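Protein involved in catabolism of external DNA (Legionella pneumophila subsp. pneumophila, PDB 2OO3) probably methylates the N6 atom of adenine 2030 in 23S ribosomal RNA, with S-adenosyl-L-methionine as methyl donor. Local coordinates at residues 80-92 with 98-110. Residues are numbered along the deposited sequence; the frame is centred on the assembly and turned at random.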
ATOM      1  N   PHE A  80      14.654  -3.946  -1.195  1.00  6.84           N
ATOM      2  CA  PHE A  80      14.368  -2.606  -0.662  1.00  7.23           C
ATOM      3  C   PHE A  80      14.809  -1.456  -1.551  1.00  7.87           C
ATOM      4  O   PHE A  80      14.494  -0.283  -1.272  1.00  7.98           O
ATOM      5  CB  PHE A  80      15.021  -2.439   0.704  1.00  7.29           C
ATOM      6  CG  PHE A  80      14.312  -3.198   1.841  1.00  8.14           C
ATOM      7  CD1 PHE A  80      13.530  -2.509   2.785  1.00 10.78           C
ATOM      8  CD2 PHE A  80      14.457  -4.591   1.979  1.00 10.03           C
ATOM      9  CE1 PHE A  80      12.916  -3.198   3.850  1.00  9.04           C
ATOM     10  CE2 PHE A  80      13.829  -5.305   3.032  1.00  7.28           C
ATOM     11  CZ  PHE A  80      13.049  -4.613   3.969  1.00  6.49           C
ATOM     12  N   LEU A  81      15.526  -1.777  -2.635  1.00  7.23           N
ATOM     13  CA  LEU A  81      16.121  -0.732  -3.469  1.00  7.62           C
ATOM     14  C   LEU A  81      15.141   0.294  -3.982  1.00  6.94           C
ATOM     15  O   LEU A  81      15.416   1.472  -3.888  1.00  7.65           O
ATOM     16  CB  LEU A  81      16.919  -1.322  -4.660  1.00  7.58           C
ATOM     17  CG  LEU A  81      18.218  -2.027  -4.267  1.00  8.24           C
ATOM     18  CD1 LEU A  81      18.749  -2.812  -5.512  1.00 11.05           C
ATOM     19  CD2 LEU A  81      19.218  -1.012  -3.783  1.00 11.91           C
ATOM     20  N   GLU A  82      14.029  -0.139  -4.553  1.00  6.13           N
ATOM     21  CA  GLU A  82      13.117   0.830  -5.220  1.00  6.78           C
ATOM     22  C   GLU A  82      12.507   1.738  -4.163  1.00  6.28           C
ATOM     23  O   GLU A  82      12.407   2.953  -4.339  1.00  5.66           O
ATOM     24  CB  GLU A  82      12.017   0.102  -5.992  1.00  6.04           C
ATOM     25  CG  GLU A  82      12.517  -0.622  -7.279  1.00 10.50           C
ATOM     26  CD  GLU A  82      12.983  -2.096  -7.041  1.00 15.99           C
ATOM     27  OE1 GLU A  82      13.347  -2.501  -5.906  1.00 13.77           O
ATOM     28  OE2 GLU A  82      12.980  -2.863  -8.029  1.00 21.47           O
ATOM     29  N   TYR A  83      12.144   1.136  -3.035  1.00  5.41           N
ATOM     30  CA  TYR A  83      11.569   1.882  -1.915  1.00  6.08           C
ATOM     31  C   TYR A  83      12.522   2.958  -1.413  1.00  6.29           C
ATOM     32  O   TYR A  83      12.157   4.123  -1.304  1.00  7.11           O
ATOM     33  CB  TYR A  83      11.236   0.901  -0.770  1.00  5.50           C
ATOM     34  CG  TYR A  83      10.638   1.526   0.492  1.00  5.82           C
ATOM     35  CD1 TYR A  83       9.373   2.154   0.463  1.00  7.58           C
ATOM     36  CD2 TYR A  83      11.302   1.443   1.703  1.00  5.76           C
ATOM     37  CE1 TYR A  83       8.812   2.711   1.612  1.00  5.97           C
ATOM     38  CE2 TYR A  83      10.752   2.004   2.865  1.00  6.89           C
ATOM     39  CZ  TYR A  83       9.498   2.612   2.819  1.00  7.09           C
ATOM     40  OH  TYR A  83       8.948   3.157   3.973  1.00  4.79           O
ATOM     41  N   ILE A  84      13.729   2.549  -1.053  1.00  6.34           N
ATOM     42  CA  ILE A  84      14.753   3.472  -0.610  1.00  6.80           C
ATOM     43  C   ILE A  84      15.064   4.570  -1.625  1.00  7.18           C
ATOM     44  O   ILE A  84      15.277   5.714  -1.243  1.00  8.05           O
ATOM     45  CB  ILE A  84      16.060   2.700  -0.170  1.00  6.72           C
ATOM     46  CG1 ILE A  84      15.772   1.817   1.076  1.00  6.12           C
ATOM     47  CG2 ILE A  84      17.227   3.668   0.164  1.00  7.82           C
ATOM     48  CD1 ILE A  84      15.325   2.592   2.347  1.00  8.42           C
ATOM     49  N   SER A  85      15.149   4.224  -2.907  1.00  8.91           N
ATOM     50  CA  SER A  85      15.552   5.219  -3.913  1.00 10.05           C
ATOM     51  C   SER A  85      14.540   6.356  -3.958  1.00  9.21           C
ATOM     52  O   SER A  85      14.928   7.501  -4.129  1.00  8.85           O
ATOM     53  CB  SER A  85      15.718   4.622  -5.314  1.00 10.17           C
ATOM     54  OG  SER A  85      14.454   4.324  -5.848  1.00 16.47           O
ATOM     55  N   VAL A  86      13.251   6.047  -3.787  1.00  8.08           N
ATOM     56  CA  VAL A  86      12.233   7.117  -3.784  1.00  7.23           C
ATOM     57  C   VAL A  86      12.366   8.043  -2.551  1.00  7.83           C
ATOM     58  O   VAL A  86      12.206   9.284  -2.648  1.00  8.13           O
ATOM     59  CB  VAL A  86      10.794   6.536  -3.903  1.00  7.13           C
ATOM     60  CG1 VAL A  86       9.737   7.626  -3.797  1.00  7.53           C
ATOM     61  CG2 VAL A  86      10.637   5.797  -5.210  1.00  5.74           C
ATOM     62  N   ILE A  87      12.634   7.446  -1.393  1.00  6.99           N
ATOM     63  CA  ILE A  87      12.822   8.214  -0.165  1.00  8.14           C
ATOM     64  C   ILE A  87      14.087   9.089  -0.287  1.00  8.64           C
ATOM     65  O   ILE A  87      14.115  10.243   0.173  1.00  8.44           O
ATOM     66  CB  ILE A  87      12.898   7.279   1.050  1.00  8.50           C
ATOM     67  CG1 ILE A  87      11.534   6.590   1.244  1.00  9.31           C
ATOM     68  CG2 ILE A  87      13.234   8.036   2.364  1.00  8.06           C
ATOM     69  CD1 ILE A  87      11.683   5.346   1.885  1.00  9.36           C
ATOM     70  N   LYS A  88      15.119   8.527  -0.904  1.00  8.64           N
ATOM     71  CA  LYS A  88      16.342   9.296  -1.203  1.00 11.02           C
ATOM     72  C   LYS A  88      16.001  10.497  -2.092  1.00  9.78           C
ATOM     73  O   LYS A  88      16.454  11.613  -1.827  1.00 10.94           O
ATOM     74  CB  LYS A  88      17.361   8.392  -1.907  1.00 10.40           C
ATOM     75  CG  LYS A  88      18.767   8.996  -2.000  1.00 15.55           C
ATOM     76  CD  LYS A  88      19.818   7.917  -2.448  1.00 15.09           C
ATOM     77  CE  LYS A  88      20.070   6.834  -1.387  1.00 19.10           C
ATOM     78  NZ  LYS A  88      21.020   5.745  -1.917  1.00 21.65           N
ATOM     79  N   GLN A  89      15.191  10.265  -3.131  1.00  9.84           N
ATOM     80  CA  GLN A  89      14.890  11.277  -4.144  1.00  9.55           C
ATOM     81  C   GLN A  89      14.159  12.447  -3.563  1.00  9.30           C
ATOM     82  O   GLN A  89      14.480  13.593  -3.870  1.00  7.84           O
ATOM     83  CB  GLN A  89      13.979  10.698  -5.222  1.00 10.86           C
ATOM     84  CG  GLN A  89      13.729  11.672  -6.376  1.00 13.68           C
ATOM     85  CD  GLN A  89      12.481  11.330  -7.102  1.00 16.41           C
ATOM     86  OE1 GLN A  89      11.406  11.689  -6.678  1.00 17.89           O
ATOM     87  NE2 GLN A  89      12.612  10.590  -8.192  1.00 19.59           N
ATOM     88  N   ILE A  90      13.133  12.166  -2.753  1.00  8.77           N
ATOM     89  CA  ILE A  90      12.283  13.249  -2.224  1.00  8.42           C
ATOM     90  C   ILE A  90      13.046  14.155  -1.210  1.00  9.60           C
ATOM     91  O   ILE A  90      12.725  15.343  -1.047  1.00  9.06           O
ATOM     92  CB  ILE A  90      10.928  12.678  -1.642  1.00  7.91           C
ATOM     93  CG1 ILE A  90       9.861  13.782  -1.457  1.00  7.01           C
ATOM     94  CG2 ILE A  90      11.151  11.958  -0.346  1.00  6.34           C
ATOM     95  CD1 ILE A  90       8.434  13.190  -1.211  1.00  8.83           C
ATOM     96  N   ASN A  91      14.047  13.589  -0.539  1.00  9.24           N
ATOM     97  CA  ASN A  91      14.759  14.281   0.512  1.00 10.45           C
ATOM     98  C   ASN A  91      16.014  14.966  -0.005  1.00 12.21           C
ATOM     99  O   ASN A  91      16.740  14.361  -0.804  1.00 11.64           O
ATOM    100  CB  ASN A  91      15.146  13.294   1.605  1.00 10.35           C
ATOM    101  CG  ASN A  91      14.017  13.035   2.533  1.00 11.03           C
ATOM    102  OD1 ASN A  91      13.654  13.924   3.282  1.00  9.91           O
ATOM    103  ND2 ASN A  91      13.410  11.840   2.464  1.00  6.66           N
ATOM    104  N   LEU A  92      16.298  16.188   0.466  1.00 13.26           N
ATOM    105  CA  LEU A  92      17.424  16.955  -0.104  1.00 15.67           C
ATOM    106  C   LEU A  92      18.774  16.350   0.239  1.00 18.45           C
ATOM    107  O   LEU A  92      19.723  16.366  -0.582  1.00 20.45           O
ATOM    108  CB  LEU A  92      17.390  18.427   0.337  1.00 15.00           C
ATOM    109  CG  LEU A  92      16.293  19.305  -0.259  1.00 13.82           C
ATOM    110  CD1 LEU A  92      16.539  20.800   0.095  1.00 12.62           C
ATOM    111  CD2 LEU A  92      16.117  19.088  -1.778  1.00 11.97           C
ATOM    112  N   TYR A  98      11.146  14.585   4.575  1.00 10.48           N
ATOM    113  CA  TYR A  98       9.903  14.243   3.881  1.00  9.73           C
ATOM    114  C   TYR A  98       9.743  12.743   3.761  1.00  9.14           C
ATOM    115  O   TYR A  98      10.725  12.008   3.524  1.00  9.50           O
ATOM    116  CB  TYR A  98       9.854  14.889   2.482  1.00 10.46           C
ATOM    117  CG  TYR A  98       9.135  16.227   2.510  1.00 12.28           C
ATOM    118  CD1 TYR A  98       7.822  16.345   2.054  1.00 12.52           C
ATOM    119  CD2 TYR A  98       9.751  17.362   3.071  1.00 14.07           C
ATOM    120  CE1 TYR A  98       7.144  17.609   2.114  1.00 13.13           C
ATOM    121  CE2 TYR A  98       9.085  18.609   3.142  1.00 14.60           C
ATOM    122  CZ  TYR A  98       7.800  18.712   2.665  1.00 13.97           C
ATOM    123  OH  TYR A  98       7.145  19.936   2.749  1.00 17.80           O
ATOM    124  N   TYR A  99       8.513  12.283   3.915  1.00  7.66           N
ATOM    125  CA  TYR A  99       8.173  10.912   3.546  1.00  6.26           C
ATOM    126  C   TYR A  99       7.157  10.919   2.376  1.00  6.42           C
ATOM    127  O   TYR A  99       6.164  11.650   2.441  1.00  5.89           O
ATOM    128  CB  TYR A  99       7.603  10.154   4.778  1.00  5.76           C
ATOM    129  CG  TYR A  99       7.363   8.680   4.500  1.00  5.31           C
ATOM    130  CD1 TYR A  99       8.424   7.790   4.462  1.00  4.67           C
ATOM    131  CD2 TYR A  99       6.084   8.199   4.226  1.00  4.78           C
ATOM    132  CE1 TYR A  99       8.216   6.445   4.203  1.00  5.58           C
ATOM    133  CE2 TYR A  99       5.865   6.854   3.926  1.00  4.84           C
ATOM    134  CZ  TYR A  99       6.949   5.987   3.939  1.00  5.14           C
ATOM    135  OH  TYR A  99       6.781   4.680   3.615  1.00  5.31           O
ATOM    136  N   PRO A 100       7.399  10.108   1.317  1.00  5.47           N
ATOM    137  CA  PRO A 100       6.454  10.094   0.194  1.00  5.73           C
ATOM    138  C   PRO A 100       5.186   9.305   0.496  1.00  6.12           C
ATOM    139  O   PRO A 100       5.214   8.327   1.261  1.00  6.80           O
ATOM    140  CB  PRO A 100       7.243   9.428  -0.944  1.00  5.14           C
ATOM    141  CG  PRO A 100       8.526   8.945  -0.376  1.00  7.17           C
ATOM    142  CD  PRO A 100       8.519   9.175   1.118  1.00  6.20           C
ATOM    143  N   GLY A 101       4.073   9.734  -0.078  1.00  6.35           N
ATOM    144  CA  GLY A 101       2.856   8.939   0.016  1.00  6.36           C
ATOM    145  C   GLY A 101       2.861   7.973  -1.149  1.00  5.80           C
ATOM    146  O   GLY A 101       3.704   8.099  -2.040  1.00  6.05           O
ATOM    147  N   SER A 102       1.923   7.028  -1.165  1.00  5.24           N
ATOM    148  CA  SER A 102       1.824   6.049  -2.230  1.00  7.61           C
ATOM    149  C   SER A 102       1.791   6.656  -3.647  1.00  6.96           C
ATOM    150  O   SER A 102       2.457   6.127  -4.561  1.00  7.11           O
ATOM    151  CB  SER A 102       0.661   5.057  -1.968  1.00  7.49           C
ATOM    152  OG  SER A 102      -0.576   5.730  -2.055  1.00 14.86           O
ATOM    153  N   PRO A 103       1.089   7.786  -3.848  1.00  7.51           N
ATOM    154  CA  PRO A 103       1.145   8.350  -5.221  1.00  6.98           C
ATOM    155  C   PRO A 103       2.567   8.745  -5.678  1.00  6.67           C
ATOM    156  O   PRO A 103       2.876   8.579  -6.839  1.00  6.89           O
ATOM    157  CB  PRO A 103       0.285   9.630  -5.101  1.00  7.47           C
ATOM    158  CG  PRO A 103      -0.627   9.365  -3.988  1.00  8.94           C
ATOM    159  CD  PRO A 103       0.233   8.631  -2.978  1.00  7.15           C
ATOM    160  N   TYR A 104       3.401   9.243  -4.759  1.00  6.22           N
ATOM    161  CA  TYR A 104       4.788   9.602  -5.067  1.00  6.10           C
ATOM    162  C   TYR A 104       5.620   8.368  -5.430  1.00  6.16           C
ATOM    163  O   TYR A 104       6.420   8.410  -6.374  1.00  6.49           O
ATOM    164  CB  TYR A 104       5.409  10.396  -3.897  1.00  5.88           C
ATOM    165  CG  TYR A 104       6.654  11.159  -4.286  1.00  7.15           C
ATOM    166  CD1 TYR A 104       6.580  12.510  -4.650  1.00  8.66           C
ATOM    167  CD2 TYR A 104       7.905  10.549  -4.256  1.00  3.79           C
ATOM    168  CE1 TYR A 104       7.726  13.227  -5.049  1.00  9.08           C
ATOM    169  CE2 TYR A 104       9.078  11.279  -4.609  1.00  6.57           C
ATOM    170  CZ  TYR A 104       8.960  12.603  -5.011  1.00  7.75           C
ATOM    171  OH  TYR A 104      10.082  13.316  -5.360  1.00  7.99           O
ATOM    172  N   PHE A 105       5.417   7.247  -4.740  1.00  5.73           N
ATOM    173  CA  PHE A 105       6.027   5.987  -5.211  1.00  6.00           C
ATOM    174  C   PHE A 105       5.555   5.595  -6.621  1.00  6.61           C
ATOM    175  O   PHE A 105       6.380   5.220  -7.500  1.00  7.10           O
ATOM    176  CB  PHE A 105       5.757   4.850  -4.198  1.00  6.31           C
ATOM    177  CG  PHE A 105       6.478   5.034  -2.871  1.00  6.51           C
ATOM    178  CD1 PHE A 105       7.850   4.740  -2.755  1.00  6.30           C
ATOM    179  CD2 PHE A 105       5.795   5.474  -1.752  1.00  5.12           C
ATOM    180  CE1 PHE A 105       8.522   4.909  -1.519  1.00  6.36           C
ATOM    181  CE2 PHE A 105       6.459   5.633  -0.504  1.00  4.66           C
ATOM    182  CZ  PHE A 105       7.818   5.361  -0.407  1.00  4.31           C
ATOM    183  N   ALA A 106       4.246   5.644  -6.858  1.00  6.58           N
ATOM    184  CA  ALA A 106       3.704   5.177  -8.144  1.00  8.39           C
ATOM    185  C   ALA A 106       4.207   6.008  -9.340  1.00  9.83           C
ATOM    186  O   ALA A 106       4.568   5.486 -10.401  1.00  9.81           O
ATOM    187  CB  ALA A 106       2.160   5.128  -8.089  1.00  7.08           C
ATOM    188  N   ILE A 107       4.247   7.319  -9.154  1.00 10.51           N
ATOM    189  CA  ILE A 107       4.716   8.208 -10.195  1.00 10.61           C
ATOM    190  C   ILE A 107       6.178   7.920 -10.503  1.00 11.78           C
ATOM    191  O   ILE A 107       6.610   8.027 -11.641  1.00 12.13           O
ATOM    192  CB  ILE A 107       4.475   9.694  -9.787  1.00 10.32           C
ATOM    193  CG1 ILE A 107       2.979  10.015  -9.859  1.00  7.72           C
ATOM    194  CG2 ILE A 107       5.174  10.608 -10.740  1.00 13.81           C
ATOM    195  CD1 ILE A 107       2.545  11.377  -9.146  1.00 10.64           C
ATOM    196  N   ASN A 108       6.941   7.502  -9.500  1.00 12.08           N
ATOM    197  CA  ASN A 108       8.335   7.160  -9.754  1.00 13.34           C
ATOM    198  C   ASN A 108       8.541   5.877 -10.534  1.00 13.42           C
ATOM    199  O   ASN A 108       9.392   5.836 -11.421  1.00 16.29           O
ATOM    200  CB  ASN A 108       9.166   7.144  -8.460  1.00 12.81           C
ATOM    201  CG  ASN A 108       9.802   8.481  -8.192  1.00 15.59           C
ATOM    202  OD1 ASN A 108      10.876   8.798  -8.734  1.00 15.79           O
ATOM    203  ND2 ASN A 108       9.111   9.312  -7.421  1.00 12.21           N
ATOM    204  N   GLN A 109       7.779   4.837 -10.230  1.00 11.25           N
ATOM    205  CA  GLN A 109       7.973   3.557 -10.892  1.00  9.77           C
ATOM    206  C   GLN A 109       7.178   3.291 -12.183  1.00  9.10           C
ATOM    207  O   GLN A 109       7.558   2.420 -12.997  1.00  8.64           O
ATOM    208  CB  GLN A 109       7.667   2.463  -9.892  1.00 10.44           C
ATOM    209  CG  GLN A 109       8.890   2.080  -9.052  1.00 12.06           C
ATOM    210  CD  GLN A 109       8.508   1.034  -8.062  1.00 13.59           C
ATOM    211  OE1 GLN A 109       7.774   1.322  -7.133  1.00 16.43           O
ATOM    212  NE2 GLN A 109       8.918  -0.196  -8.298  1.00 13.64           N
ATOM    213  N   LEU A 110       6.068   3.989 -12.354  1.00  8.38           N
ATOM    214  CA  LEU A 110       5.235   3.797 -13.531  1.00  8.80           C
ATOM    215  C   LEU A 110       5.832   4.480 -14.756  1.00  8.90           C
ATOM    216  O   LEU A 110       6.832   5.196 -14.631  1.00  7.38           O
ATOM    217  CB  LEU A 110       3.787   4.245 -13.260  1.00  8.58           C
ATOM    218  CG  LEU A 110       3.034   3.263 -12.335  1.00  9.23           C
ATOM    219  CD1 LEU A 110       1.645   3.801 -12.006  1.00 11.86           C
ATOM    220  CD2 LEU A 110       2.894   1.915 -12.979  1.00  8.98           C
TER
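Val86 and Ile90 of helix 81-90 rest on helix 102-109, whose axis runs nearly perpendicular to theirs (106°) at 10.2 Å, and on strand 98-100, which precedes it. Where the two helices come nearest, at Val86 and Phe105, a short branched side chain fits: Val86 CG1 meets the edge of the Tyr104 ring, 3.5 Å from CD2, and also touches Phe105 and Pro100. Ile90, with CG1 anti to the backbone N (chi1 -164°), lays CD1 over the centre of the Tyr104 ring, a CH-pi contact 3.7 Å from the centroid. At the exposed side, Gln89 OE1 accepts from Tyr104 OH, and its NE2 donates a bent hydrogen bond (132°) to a lone pair of Asn108 OD1. Asn91, just past the helix, suits its place because an amide both accepts and donates: OD1 takes Tyr98 N (2.9 Å) and Ser97 N, ND2 gives to Tyr98 O and Ile87 O. Deeper in, Tyr83 and Tyr99 pack their rings among apolar neighbours while their hydroxyls bond each other (2.7 Å). Tyr99 OH also bonds His20, predicted to bind S-adenosyl-L-methionine, so an apolar centre bordered by polar bonds includes a hydrogen-bonded chain consistent with second-shell positioning of the cofactor site.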